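Local structure of YECBM32 (Yersinia enterocolitica, 2JDA) at residues N28-V34 with I128-A132; G23-A27 with T36-A40; S44-L50 with K111-T117. The protein binds polygalacturonic acid, the backbone of pectin, as a periplasmic family 32 carbohydrate-binding module with a calcium-containing beta-sandwich fold. All blocks are in the same frame, centred on the assembly; numbering follows the deposited sequence.

Interaction 1. Residues N28-V34 with I128-A132; sequences NIADGDV and INEIA. With CA (calcium ion), chain C.
The calcium site of this F5/8 type C (discoidin-like) beta-sandwich is built where loop 28-34 wraps the bulged strand segment 128-132, and Glu-130 bridges the two. Glu-130 OE1 binds the calcium ion at 2.4 Å, beside Asp-31 OD1, the backbone oxygens of Asn-28 and Asp-33 from the loop, and Asn-129 O; Thr-36 completes the seven ligands with O and OG1. The other carboxylate oxygen, Glu-130 OE2, takes the Gly-32 N-H at 2.7 Å from above the carboxylate plane, which, with the metal bond at OE1, fixes the rotation of the carboxylate. A bend at chi2 (68°) brings the glutamate end back to the loop. The carboxylates of Asp-31 and Glu-130 are nearly coplanar, with Asp-31 OD1 and Glu-130 OE1 3.0 Å apart; the shared cation probably offsets their repulsion. Asp-31 OD1 also accepts from Asp-33 N, closing an Asx turn that shapes the loop round the ion. Behind the site, Ile-131 N bonds to Ile-29 O at 2.9 Å. The Ile-29 side chain turns into the core of the sandwich, where Ile-29 CG1 lies 3.7 Å from Ile-128 CG2 and 3.8 Å from Ile-131 CG2.

Interaction 2. Residues G23-A27 with T36-A40; sequences GHVPA and TRWAA. With CA (calcium ion), chain C.
His-24 and Arg-37 bury the most surface here: the guanidinium of Arg-37 lies flat on a face of the His-24 imidazole, centres 4.0 Å apart and planes at 26°. His-24 CE1 sits over the centre of the guanidinium, 3.6 Å from Arg-37 CZ, whereas Arg-37 NE meets the imidazole face toward its rim. The stack depends on an arginine chain that leaves with CG between the backbone N and carbonyl carbon (chi1 65°) and then runs extended to NE, over one face of the ring. A water in the plane of the imidazole, 2.7 Å from His-24 ND1 and accepting from Arg-37 N at 2.9 Å, probably limits its rotation. Arg-37 also makes a cation-pi contact with Phe-64.

The backbone of His-24, at the centre of an inverse gamma turn, contributes as well: Ala-39 N donates to His-24 O at 3.3 Å. The residue before it, Trp-38, packs its CD1 against Pro-26, with Trp-38 CD1 3.6 Å from Pro-26 CA, and its NE1 bonds to Gly-17 O. Thr-36, one residue before Arg-37, gives the calcium ion both O and OG1, at 2.5 Å each. The arrangement thus pins a long loop against the start of strand 38-41, directly beside the calcium site of the F5/8 type C beta-sandwich.

Interaction 3. Residues S44-L50 with K111-T117; sequences SWVQLEL and KYIKLDT. With GOL (glycerol), chain F.
Strands 44-50 and 112-117 run antiparallel, their axes 4.5 Å apart at closest approach and at 165°, joined by regular paired hydrogen bonds from Ser-44 and Thr-117 to Leu-48 and Ile-113, with a last one from Leu-50 N to Lys-111 O. On the inner face Val-46, Leu-48, Ile-113 and Leu-115 turn into the core of the sandwich; Val-46 CG1 and Leu-115 CB lie 4.1 Å apart, and strand 53-63 covers Ile-113 and Leu-115 through Ile-59 and Ile-61.

The opposite face carries polar, charged and aromatic side chains: Trp-45, Gln-47, Glu-49, Tyr-112, Lys-114 and Asp-116. Glu-49 lies alongside Tyr-112, with Glu-49 CG 3.6 Å from Tyr-112 CE1, and one water joins Glu-49 OE1 to Tyr-112 OH. A second water links Glu-49 OE2 to Lys-111 NZ; these two atoms are 4.4 Å apart, beyond a salt bridge. Farther along, Lys-114 bends at chi3 (72°) and chi4 (95°), placing Lys-114 NZ 2.7 Å from Asp-116 OD1 in a salt bridge that uses the syn lone pair. Lys-114 NZ also donates to glycerol O1 at 2.9 Å. Glycerol O3 in turn donates to Gln-47 OE1 at 2.6 Å, while its C1 lies over a face of the Trp-45 indole, offset toward the rim. Lys-114 also makes a cation-pi contact with Trp-84.

An aromatic face, a side-chain amide oxygen and an ammonium donor thus hold a small polyol, probably picked up from the crystallisation liquor, and the carboxylate of Asp-116 probably stabilises the lysine's charge.

In the fold
From the N terminus, the chain leaves strand 10-15 and enters a long loop. Interaction 2 closes a short loop within it by joining 23-27 to the start of strand 38-41. Segment 28-34 lies inside that loop but meets 128-132 far along the sequence, so interactions 1 and 2 cross; they share the calcium ion, and Trp-38 O meets Ile-128 N across neighbouring strands of the mixed sheet. Interaction 3 follows interaction 2 in series and is nested inside the loop closed by interaction 1. It joins the second and the central strand of the five-stranded antiparallel sheet. Between the sheets, Ile-29 and Ile-131 pack on Leu-48, and Trp-38 on Val-46, tying the three contacts together.

Interaction 1. Residues N28-V34 with I128-A132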
ATOM      1  N   ASN A  28       1.392   0.452 -11.495  1.00  9.97           N
ATOM      2  CA  ASN A  28       2.159  -0.768 -11.266  1.00  9.94           C
ATOM      3  C   ASN A  28       1.862  -1.369  -9.897  1.00  9.75           C
ATOM      4  O   ASN A  28       2.218  -2.512  -9.641  1.00 10.82           O
ATOM      5  CB  ASN A  28       3.680  -0.573 -11.381  1.00  9.90           C
ATOM      6  CG  ASN A  28       4.236  -0.430 -12.797  1.00 10.41           C
ATOM      7  OD1 ASN A  28       5.462  -0.112 -12.957  1.00 14.86           O
ATOM      8  ND2 ASN A  28       3.441  -0.657 -13.766  1.00  9.21           N
ATOM      9  N   ILE A  29       1.307  -0.593  -8.973  1.00 10.15           N
ATOM     10  CA  ILE A  29       1.075  -1.122  -7.631  1.00 10.48           C
ATOM     11  C   ILE A  29      -0.125  -2.037  -7.598  1.00 10.88           C
ATOM     12  O   ILE A  29      -0.321  -2.710  -6.597  1.00 12.30           O
ATOM     13  CB  ILE A  29       0.887   0.087  -6.629  1.00 10.52           C
ATOM     14  CG1 ILE A  29       1.324  -0.314  -5.243  1.00 10.89           C
ATOM     15  CG2 ILE A  29      -0.534   0.616  -6.627  1.00 10.49           C
ATOM     16  CD1 ILE A  29       1.274   0.827  -4.238  1.00 11.45           C
ATOM     17  N   ALA A  30      -0.937  -2.041  -8.659  1.00 11.72           N
ATOM     18  CA  ALA A  30      -2.218  -2.742  -8.651  1.00 13.46           C
ATOM     19  C   ALA A  30      -2.480  -3.537  -9.921  1.00 14.38           C
ATOM     20  O   ALA A  30      -3.658  -3.747 -10.267  1.00 16.37           O
ATOM     21  CB  ALA A  30      -3.331  -1.760  -8.405  1.00 14.48           C
ATOM     22  N   ASP A  31      -1.408  -3.970 -10.593  1.00 13.78           N
ATOM     23  CA  ASP A  31      -1.537  -4.638 -11.907  1.00 15.09           C
ATOM     24  C   ASP A  31      -1.480  -6.128 -11.824  1.00 16.59           C
ATOM     25  O   ASP A  31      -1.534  -6.806 -12.862  1.00 19.41           O
ATOM     26  CB  ASP A  31      -0.505  -4.111 -12.906  1.00 14.16           C
ATOM     27  CG  ASP A  31       0.903  -4.314 -12.483  1.00 13.04           C
ATOM     28  OD1 ASP A  31       1.176  -4.878 -11.379  1.00 14.80           O
ATOM     29  OD2 ASP A  31       1.837  -4.023 -13.249  1.00 15.99           O
ATOM     30  N   GLY A  32      -1.398  -6.659 -10.615  1.00 16.77           N
ATOM     31  CA  GLY A  32      -1.365  -8.101 -10.441  1.00 18.42           C
ATOM     32  C   GLY A  32      -0.051  -8.750 -10.770  1.00 19.04           C
ATOM     33  O   GLY A  32       0.079  -9.994 -10.763  1.00 21.77           O
ATOM     34  N   ASP A  33       0.980  -7.948 -10.963  1.00 18.11           N
ATOM     35  CA  ASP A  33       2.283  -8.431 -11.339  1.00 17.48           C
ATOM     36  C   ASP A  33       3.326  -8.002 -10.265  1.00 17.38           C
ATOM     37  O   ASP A  33       3.637  -6.812 -10.169  1.00 16.40           O
ATOM     38  CB  ASP A  33       2.607  -7.846 -12.712  1.00 18.71           C
ATOM     39  CG  ASP A  33       3.888  -8.370 -13.301  1.00 18.76           C
ATOM     40  OD1 ASP A  33       4.684  -9.017 -12.582  1.00 20.62           O
ATOM     41  OD2 ASP A  33       4.175  -8.185 -14.501  1.00 21.17           O
ATOM     42  N   VAL A  34       3.855  -8.930  -9.480  1.00 17.59           N
ATOM     43  CA  VAL A  34       4.818  -8.563  -8.460  1.00 18.54           C
ATOM     44  C   VAL A  34       6.151  -8.100  -9.031  1.00 17.29           C
ATOM     45  O   VAL A  34       6.977  -7.597  -8.282  1.00 17.61           O
ATOM     46  CB  VAL A  34       5.069  -9.701  -7.445  1.00 19.37           C
ATOM     47  CG1 VAL A  34       3.786  -9.963  -6.691  1.00 21.81           C
ATOM     48  CG2 VAL A  34       5.652 -10.922  -8.147  1.00 20.20           C
ATOM     49  N   ILE A 128       6.838  -0.313  -3.847  1.00 10.42           N
ATOM     50  CA  ILE A 128       5.824  -1.321  -3.557  1.00  9.70           C
ATOM     51  C   ILE A 128       5.510  -2.088  -4.828  1.00 10.30           C
ATOM     52  O   ILE A 128       5.109  -1.501  -5.814  1.00 10.32           O
ATOM     53  CB  ILE A 128       4.558  -0.703  -2.916  1.00 11.08           C
ATOM     54  CG1 ILE A 128       4.914   0.024  -1.615  1.00 11.72           C
ATOM     55  CG2 ILE A 128       3.562  -1.774  -2.678  1.00 10.92           C
ATOM     56  CD1 ILE A 128       3.781   0.905  -1.003  1.00 11.73           C
ATOM     57  N   ASN A 129       5.690  -3.409  -4.776  1.00 10.57           N
ATOM     58  CA  ASN A 129       5.388  -4.237  -5.940  1.00 11.28           C
ATOM     59  C   ASN A 129       3.896  -4.388  -6.169  1.00 11.22           C
ATOM     60  O   ASN A 129       3.403  -4.367  -7.318  1.00 12.35           O
ATOM     61  CB  ASN A 129       6.002  -5.629  -5.794  1.00 11.76           C
ATOM     62  CG  ASN A 129       7.520  -5.639  -5.700  1.00 13.40           C
ATOM     63  OD1 ASN A 129       8.209  -4.732  -6.152  1.00 15.15           O
ATOM     64  ND2 ASN A 129       8.072  -6.719  -5.069  1.00 15.71           N
ATOM     65  N   GLU A 130       3.133  -4.585  -5.094  1.00 12.01           N
ATOM     66  CA  GLU A 130       1.721  -4.859  -5.225  1.00 13.14           C
ATOM     67  C   GLU A 130       1.015  -4.553  -3.899  1.00 12.10           C
ATOM     68  O   GLU A 130       1.559  -4.661  -2.795  1.00 12.07           O
ATOM     69  CB  GLU A 130       1.529  -6.338  -5.579  1.00 14.31           C
ATOM     70  CG  GLU A 130       0.272  -6.644  -6.305  1.00 20.75           C
ATOM     71  CD  GLU A 130       0.150  -6.100  -7.732  1.00 17.17           C
ATOM     72  OE1 GLU A 130       1.094  -5.755  -8.517  1.00 17.28           O
ATOM     73  OE2 GLU A 130      -0.994  -5.937  -8.024  1.00 20.89           O
ATOM     74  N   ILE A 131      -0.206  -4.057  -4.054  1.00 12.64           N
ATOM     75  CA  ILE A 131      -1.145  -3.903  -2.986  1.00 13.33           C
ATOM     76  C   ILE A 131      -2.473  -4.450  -3.449  1.00 13.52           C
ATOM     77  O   ILE A 131      -2.904  -4.252  -4.579  1.00 14.01           O
ATOM     78  CB  ILE A 131      -1.247  -2.434  -2.595  1.00 13.89           C
ATOM     79  CG1 ILE A 131      -1.956  -2.235  -1.272  1.00 18.62           C
ATOM     80  CG2 ILE A 131      -1.865  -1.660  -3.643  1.00 17.07           C
ATOM     81  CD1 ILE A 131      -1.272  -1.067  -0.499  1.00 23.14           C
ATOM     82  N   ALA A 132      -3.175  -5.094  -2.538  1.00 12.61           N
ATOM     83  CA  ALA A 132      -4.547  -5.537  -2.827  1.00 12.55           C
ATOM     84  C   ALA A 132      -5.408  -5.301  -1.577  1.00 11.82           C
ATOM     85  O   ALA A 132      -4.887  -5.284  -0.448  1.00 13.35           O
ATOM     86  CB  ALA A 132      -4.587  -6.976  -3.250  1.00 13.71           C
TER
HETATM   87 CA    CA C1146       2.969  -4.673  -9.644  1.00 11.95          CA

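Interaction 2. Residues G23-A27 with T36-A40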
ATOM      1  N   GLY A  23      10.056   4.335 -15.198  1.00 11.79           N
ATOM      2  CA  GLY A  23       8.638   4.020 -15.386  1.00 12.85           C
ATOM      3  C   GLY A  23       7.976   3.184 -14.303  1.00 11.49           C
ATOM      4  O   GLY A  23       7.079   2.393 -14.586  1.00 11.52           O
ATOM      5  N   HIS A  24       8.388   3.405 -13.071  1.00 11.28           N
ATOM      6  CA  HIS A  24       7.796   2.727 -11.910  1.00  9.77           C
ATOM      7  C   HIS A  24       6.529   3.518 -11.472  1.00  9.69           C
ATOM      8  O   HIS A  24       6.491   4.189 -10.421  1.00 10.49           O
ATOM      9  CB  HIS A  24       8.790   2.656 -10.759  1.00 11.24           C
ATOM     10  CG  HIS A  24      10.031   1.902 -11.091  1.00 11.13           C
ATOM     11  ND1 HIS A  24      10.035   0.627 -11.639  1.00 12.10           N
ATOM     12  CD2 HIS A  24      11.323   2.244 -10.920  1.00 13.36           C
ATOM     13  CE1 HIS A  24      11.273   0.211 -11.809  1.00 12.61           C
ATOM     14  NE2 HIS A  24      12.073   1.142 -11.307  1.00 11.75           N
ATOM     15  N   VAL A  25       5.536   3.453 -12.330  1.00  9.55           N
ATOM     16  CA  VAL A  25       4.354   4.286 -12.284  1.00  9.70           C
ATOM     17  C   VAL A  25       3.373   3.797 -11.213  1.00  9.37           C
ATOM     18  O   VAL A  25       3.400   2.632 -10.835  1.00  9.87           O
ATOM     19  CB  VAL A  25       3.627   4.310 -13.663  1.00 10.28           C
ATOM     20  CG1 VAL A  25       4.481   5.054 -14.716  1.00 11.15           C
ATOM     21  CG2 VAL A  25       3.246   2.899 -14.127  1.00  9.79           C
ATOM     22  N   PRO A  26       2.489   4.675 -10.763  1.00  9.41           N
ATOM     23  CA  PRO A  26       1.523   4.293  -9.737  1.00 10.08           C
ATOM     24  C   PRO A  26       0.658   3.061 -10.079  1.00  9.37           C
ATOM     25  O   PRO A  26       0.454   2.175  -9.231  1.00  9.93           O
ATOM     26  CB  PRO A  26       0.695   5.572  -9.573  1.00 10.59           C
ATOM     27  CG  PRO A  26       1.657   6.650  -9.890  1.00 11.80           C
ATOM     28  CD  PRO A  26       2.412   6.115 -11.077  1.00 10.30           C
ATOM     29  N   ALA A  27       0.219   2.927 -11.329  1.00  9.95           N
ATOM     30  CA  ALA A  27      -0.619   1.797 -11.699  1.00 10.31           C
ATOM     31  C   ALA A  27       0.064   0.450 -11.505  1.00 10.68           C
ATOM     32  O   ALA A  27      -0.574  -0.592 -11.411  1.00 11.49           O
ATOM     33  CB  ALA A  27      -1.133   1.969 -13.086  1.00 10.76           C
ATOM     34  N   THR A  36       6.414  -5.701 -11.348  1.00 15.23           N
ATOM     35  CA  THR A  36       6.341  -4.241 -11.603  1.00 13.43           C
ATOM     36  C   THR A  36       6.068  -3.551 -10.263  1.00 12.93           C
ATOM     37  O   THR A  36       5.359  -4.076  -9.402  1.00 12.64           O
ATOM     38  CB  THR A  36       5.191  -3.902 -12.541  1.00 13.10           C
ATOM     39  OG1 THR A  36       3.951  -4.229 -11.902  1.00 13.36           O
ATOM     40  CG2 THR A  36       5.281  -4.685 -13.830  1.00 14.66           C
ATOM     41  N   ARG A  37       6.605  -2.352 -10.104  1.00 10.59           N
ATOM     42  CA  ARG A  37       6.450  -1.580  -8.872  1.00 10.51           C
ATOM     43  C   ARG A  37       6.203  -0.130  -9.131  1.00 10.22           C
ATOM     44  O   ARG A  37       6.545   0.398 -10.165  1.00 10.04           O
ATOM     45  CB  ARG A  37       7.685  -1.744  -8.002  1.00 10.60           C
ATOM     46  CG  ARG A  37       8.983  -1.189  -8.551  1.00 11.47           C
ATOM     47  CD  ARG A  37      10.159  -1.521  -7.676  1.00 13.40           C
ATOM     48  NE  ARG A  37      11.463  -1.094  -8.167  1.00 15.46           N
ATOM     49  CZ  ARG A  37      12.218  -1.798  -8.974  1.00 16.86           C
ATOM     50  NH1 ARG A  37      11.788  -2.928  -9.514  1.00 18.92           N
ATOM     51  NH2 ARG A  37      13.404  -1.309  -9.265  1.00 21.76           N
ATOM     52  N   TRP A  38       5.539   0.482  -8.161  1.00  9.57           N
ATOM     53  CA  TRP A  38       5.553   1.925  -7.973  1.00  9.30           C
ATOM     54  C   TRP A  38       6.722   2.262  -7.069  1.00  9.54           C
ATOM     55  O   TRP A  38       6.939   1.600  -6.049  1.00 10.63           O
ATOM     56  CB  TRP A  38       4.252   2.377  -7.281  1.00  8.86           C
ATOM     57  CG  TRP A  38       4.288   3.801  -6.807  1.00  8.87           C
ATOM     58  CD1 TRP A  38       4.346   4.919  -7.607  1.00  9.64           C
ATOM     59  CD2 TRP A  38       4.291   4.274  -5.469  1.00  9.17           C
ATOM     60  NE1 TRP A  38       4.454   6.052  -6.847  1.00  9.76           N
ATOM     61  CE2 TRP A  38       4.369   5.688  -5.520  1.00 10.08           C
ATOM     62  CE3 TRP A  38       4.272   3.649  -4.198  1.00  9.97           C
ATOM     63  CZ2 TRP A  38       4.424   6.464  -4.371  1.00 11.10           C
ATOM     64  CZ3 TRP A  38       4.317   4.419  -3.080  1.00 10.97           C
ATOM     65  CH2 TRP A  38       4.383   5.832  -3.175  1.00 10.76           C
ATOM     66  N   ALA A  39       7.433   3.319  -7.406  1.00  9.61           N
ATOM     67  CA  ALA A  39       8.530   3.830  -6.570  1.00  9.71           C
ATOM     68  C   ALA A  39       8.572   5.350  -6.636  1.00  9.66           C
ATOM     69  O   ALA A  39       8.429   5.932  -7.701  1.00 10.57           O
ATOM     70  CB  ALA A  39       9.855   3.294  -6.989  1.00 10.87           C
ATOM     71  N   ALA A  40       8.804   5.980  -5.485  1.00  9.92           N
ATOM     72  CA  ALA A  40       8.881   7.443  -5.378  1.00 10.58           C
ATOM     73  C   ALA A  40       9.836   7.771  -4.254  1.00  9.94           C
ATOM     74  O   ALA A  40      10.007   6.972  -3.355  1.00 11.05           O
ATOM     75  CB  ALA A  40       7.526   8.017  -5.093  1.00 10.53           C
TER
HETATM   76 CA    CA C1146       2.969  -4.673  -9.644  1.00 11.95          CA
HETATM   77  O   HOH W   1       8.321  -1.407 -12.262  1.00 15.24           O

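Interaction 3. Residues S44-L50 with K111-T117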
ATOM      1  N   SER A  44       6.034  10.494   0.427  1.00  9.73           N
ATOM      2  CA  SER A  44       5.244  10.284  -0.758  1.00 10.05           C
ATOM      3  C   SER A  44       3.852   9.758  -0.356  1.00  8.75           C
ATOM      4  O   SER A  44       3.586   9.493   0.842  1.00  9.18           O
ATOM      5  CB  SER A  44       5.953   9.304  -1.649  1.00 10.14           C
ATOM      6  OG  SER A  44       7.222   9.772  -2.041  1.00 12.57           O
ATOM      7  N   TRP A  45       2.999   9.562  -1.328  1.00  9.40           N
ATOM      8  CA  TRP A  45       1.716   8.902  -1.076  1.00  9.74           C
ATOM      9  C   TRP A  45       1.271   8.228  -2.342  1.00  9.30           C
ATOM     10  O   TRP A  45       1.611   8.636  -3.441  1.00  9.51           O
ATOM     11  CB  TRP A  45       0.620   9.859  -0.529  1.00  9.11           C
ATOM     12  CG  TRP A  45       0.350  11.051  -1.357  1.00 10.50           C
ATOM     13  CD1 TRP A  45       0.958  12.263  -1.262  1.00  9.68           C
ATOM     14  CD2 TRP A  45      -0.460  11.107  -2.538  1.00  8.93           C
ATOM     15  NE1 TRP A  45       0.519  13.090  -2.276  1.00 11.31           N
ATOM     16  CE2 TRP A  45      -0.349  12.396  -3.072  1.00  9.13           C
ATOM     17  CE3 TRP A  45      -1.313  10.195  -3.178  1.00  9.44           C
ATOM     18  CZ2 TRP A  45      -1.025  12.797  -4.213  1.00 10.10           C
ATOM     19  CZ3 TRP A  45      -2.013  10.614  -4.295  1.00  9.80           C
ATOM     20  CH2 TRP A  45      -1.855  11.900  -4.813  1.00 11.44           C
ATOM     21  N   VAL A  46       0.491   7.160  -2.172  1.00  8.97           N
ATOM     22  CA  VAL A  46      -0.181   6.452  -3.258  1.00  9.09           C
ATOM     23  C   VAL A  46      -1.598   6.186  -2.806  1.00  8.95           C
ATOM     24  O   VAL A  46      -1.828   5.787  -1.644  1.00 10.04           O
ATOM     25  CB  VAL A  46       0.607   5.189  -3.651  1.00  9.10           C
ATOM     26  CG1 VAL A  46       0.752   4.172  -2.511  1.00 10.59           C
ATOM     27  CG2 VAL A  46      -0.045   4.535  -4.884  1.00  9.55           C
ATOM     28  N   GLN A  47      -2.546   6.472  -3.694  1.00  9.36           N
ATOM     29  CA  GLN A  47      -3.973   6.458  -3.365  1.00  8.60           C
ATOM     30  C   GLN A  47      -4.707   5.534  -4.299  1.00  9.03           C
ATOM     31  O   GLN A  47      -4.560   5.603  -5.498  1.00 10.28           O
ATOM     32  CB  GLN A  47      -4.544   7.858  -3.431  1.00  9.96           C
ATOM     33  CG  GLN A  47      -6.037   7.972  -3.164  1.00 10.59           C
ATOM     34  CD  GLN A  47      -6.505   9.399  -3.229  1.00 11.24           C
ATOM     35  OE1 GLN A  47      -6.051  10.208  -2.429  1.00 13.63           O
ATOM     36  NE2 GLN A  47      -7.377   9.731  -4.203  1.00 14.31           N
ATOM     37  N   LEU A  48      -5.459   4.625  -3.714  1.00  9.85           N
ATOM     38  CA  LEU A  48      -6.214   3.570  -4.381  1.00  9.96           C
ATOM     39  C   LEU A  48      -7.676   3.931  -4.336  1.00 10.66           C
ATOM     40  O   LEU A  48      -8.234   4.139  -3.228  1.00 11.48           O
ATOM     41  CB  LEU A  48      -5.987   2.235  -3.698  1.00 10.97           C
ATOM     42  CG  LEU A  48      -4.558   1.871  -3.421  1.00 13.79           C
ATOM     43  CD1 LEU A  48      -4.494   0.614  -2.577  1.00 18.26           C
ATOM     44  CD2 LEU A  48      -3.752   1.745  -4.682  1.00 16.32           C
ATOM     45  N   GLU A  49      -8.305   4.055  -5.494  1.00 11.74           N
ATOM     46  CA  GLU A  49      -9.751   4.281  -5.577  1.00 12.90           C
ATOM     47  C   GLU A  49     -10.405   2.990  -5.960  1.00 12.36           C
ATOM     48  O   GLU A  49     -10.001   2.350  -6.935  1.00 13.67           O
ATOM     49  CB  GLU A  49     -10.079   5.358  -6.628  1.00 13.49           C
ATOM     50  CG  GLU A  49     -11.577   5.629  -6.778  1.00 14.63           C
ATOM     51  CD  GLU A  49     -11.893   6.662  -7.842  1.00 18.71           C
ATOM     52  OE1 GLU A  49     -11.013   7.528  -8.133  1.00 19.65           O
ATOM     53  OE2 GLU A  49     -13.073   6.640  -8.316  1.00 22.04           O
ATOM     54  N   LEU A  50     -11.382   2.581  -5.150  1.00 12.90           N
ATOM     55  CA  LEU A  50     -12.181   1.378  -5.402  1.00 13.59           C
ATOM     56  C   LEU A  50     -13.363   1.725  -6.303  1.00 15.27           C
ATOM     57  O   LEU A  50     -13.742   2.879  -6.428  1.00 14.91           O
ATOM     58  CB  LEU A  50     -12.657   0.753  -4.097  1.00 13.52           C
ATOM     59  CG  LEU A  50     -11.553   0.519  -3.055  1.00 14.66           C
ATOM     60  CD1 LEU A  50     -12.134  -0.118  -1.816  1.00 14.81           C
ATOM     61  CD2 LEU A  50     -10.449  -0.341  -3.630  1.00 16.94           C
ATOM     62  N   LYS A 111     -14.133   4.243   0.062  1.00 10.58           N
ATOM     63  CA  LYS A 111     -13.926   4.227  -1.394  1.00 10.97           C
ATOM     64  C   LYS A 111     -12.458   4.438  -1.754  1.00 11.29           C
ATOM     65  O   LYS A 111     -12.049   4.051  -2.807  1.00 12.92           O
ATOM     66  CB  LYS A 111     -14.784   5.283  -2.076  1.00 11.84           C
ATOM     67  CG  LYS A 111     -14.712   5.286  -3.575  1.00 17.89           C
ATOM     68  CD  LYS A 111     -15.784   6.211  -4.117  1.00 22.90           C
ATOM     69  CE  LYS A 111     -15.662   6.437  -5.584  1.00 26.93           C
ATOM     70  NZ  LYS A 111     -16.717   7.400  -6.019  1.00 30.21           N
ATOM     71  N   TYR A 112     -11.684   5.044  -0.857  1.00 10.12           N
ATOM     72  CA  TYR A 112     -10.291   5.364  -1.108  1.00 10.28           C
ATOM     73  C   TYR A 112      -9.429   4.875   0.046  1.00  9.92           C
ATOM     74  O   TYR A 112      -9.781   5.028   1.241  1.00  9.77           O
ATOM     75  CB  TYR A 112     -10.035   6.857  -1.237  1.00 11.96           C
ATOM     76  CG  TYR A 112     -10.873   7.541  -2.296  1.00 12.00           C
ATOM     77  CD1 TYR A 112     -10.403   7.735  -3.585  1.00 13.53           C
ATOM     78  CD2 TYR A 112     -12.116   8.070  -1.987  1.00 13.41           C
ATOM     79  CE1 TYR A 112     -11.188   8.379  -4.526  1.00 14.07           C
ATOM     80  CE2 TYR A 112     -12.879   8.726  -2.937  1.00 13.73           C
ATOM     81  CZ  TYR A 112     -12.396   8.881  -4.211  1.00 14.27           C
ATOM     82  OH  TYR A 112     -13.169   9.537  -5.176  1.00 17.77           O
ATOM     83  N   ILE A 113      -8.277   4.324  -0.323  1.00  9.58           N
ATOM     84  CA  ILE A 113      -7.236   3.954   0.630  1.00  9.52           C
ATOM     85  C   ILE A 113      -5.996   4.697   0.212  1.00  9.23           C
ATOM     86  O   ILE A 113      -5.568   4.579  -0.922  1.00 10.07           O
ATOM     87  CB  ILE A 113      -7.004   2.411   0.664  1.00 11.06           C
ATOM     88  CG1 ILE A 113      -8.286   1.658   1.122  1.00 12.85           C
ATOM     89  CG2 ILE A 113      -5.771   2.062   1.519  1.00 11.64           C
ATOM     90  CD1 ILE A 113      -8.550   1.794   2.598  1.00 16.95           C
ATOM     91  N   LYS A 114      -5.351   5.379   1.142  1.00  9.44           N
ATOM     92  CA  LYS A 114      -4.126   6.128   0.844  1.00  9.24           C
ATOM     93  C   LYS A 114      -3.026   5.686   1.759  1.00  8.69           C
ATOM     94  O   LYS A 114      -3.216   5.647   2.967  1.00  9.69           O
ATOM     95  CB  LYS A 114      -4.372   7.626   0.932  1.00 10.56           C
ATOM     96  CG  LYS A 114      -3.119   8.473   0.567  1.00 10.38           C
ATOM     97  CD  LYS A 114      -3.493   9.962   0.454  1.00 10.35           C
ATOM     98  CE  LYS A 114      -3.802  10.682   1.746  1.00 11.52           C
ATOM     99  NZ  LYS A 114      -2.624  11.417   2.335  1.00 11.40           N
ATOM    100  N   LEU A 115      -1.860   5.369   1.206  1.00  9.23           N
ATOM    101  CA  LEU A 115      -0.662   5.115   1.978  1.00  8.46           C
ATOM    102  C   LEU A 115       0.234   6.329   1.870  1.00  8.53           C
ATOM    103  O   LEU A 115       0.571   6.754   0.765  1.00 10.28           O
ATOM    104  CB  LEU A 115       0.104   3.885   1.491  1.00  9.51           C
ATOM    105  CG  LEU A 115      -0.430   2.537   1.961  1.00 11.37           C
ATOM    106  CD1 LEU A 115      -1.742   2.256   1.349  1.00 13.85           C
ATOM    107  CD2 LEU A 115       0.536   1.442   1.593  1.00 15.11           C
ATOM    108  N   ASP A 116       0.591   6.908   3.013  1.00  8.41           N
ATOM    109  CA  ASP A 116       1.608   7.946   3.075  1.00  8.84           C
ATOM    110  C   ASP A 116       2.891   7.195   3.441  1.00  9.81           C
ATOM    111  O   ASP A 116       2.913   6.429   4.418  1.00 10.65           O
ATOM    112  CB  ASP A 116       1.292   8.994   4.131  1.00  8.60           C
ATOM    113  CG  ASP A 116       0.032   9.797   3.847  1.00  8.50           C
ATOM    114  OD1 ASP A 116      -0.530   9.756   2.689  1.00 11.23           O
ATOM    115  OD2 ASP A 116      -0.491  10.486   4.774  1.00 10.43           O
ATOM    116  N   THR A 117       3.948   7.365   2.664  1.00  9.47           N
ATOM    117  CA  THR A 117       5.152   6.547   2.801  1.00 10.41           C
ATOM    118  C   THR A 117       6.342   7.453   3.099  1.00 10.32           C
ATOM    119  O   THR A 117       6.404   8.604   2.673  1.00 12.32           O
ATOM    120  CB  THR A 117       5.423   5.698   1.549  1.00 11.30           C
ATOM    121  OG1 THR A 117       5.673   6.537   0.421  1.00 13.03           O
ATOM    122  CG2 THR A 117       4.212   4.850   1.181  1.00 11.85           C
TER
HETATM  123  C1  GOL F1149      -2.540  13.699  -0.644  1.00 12.88           C
HETATM  124  O1  GOL F1149      -2.815  13.785   0.722  1.00 13.05           O
HETATM  125  C2  GOL F1149      -3.717  13.936  -1.585  1.00 17.87           C
HETATM  126  O2  GOL F1149      -4.652  14.939  -1.264  1.00 15.13           O
HETATM  127  C3  GOL F1149      -4.396  12.646  -1.819  1.00 19.16           C
HETATM  128  O3  GOL F1149      -5.369  12.710  -2.877  1.00 17.05           O
HETATM  129  O   HOH W   2     -12.092   9.742  -7.744  1.00 31.46           O
HETATM  130  O   HOH W   3     -14.977   8.628  -8.396  1.00 46.51           O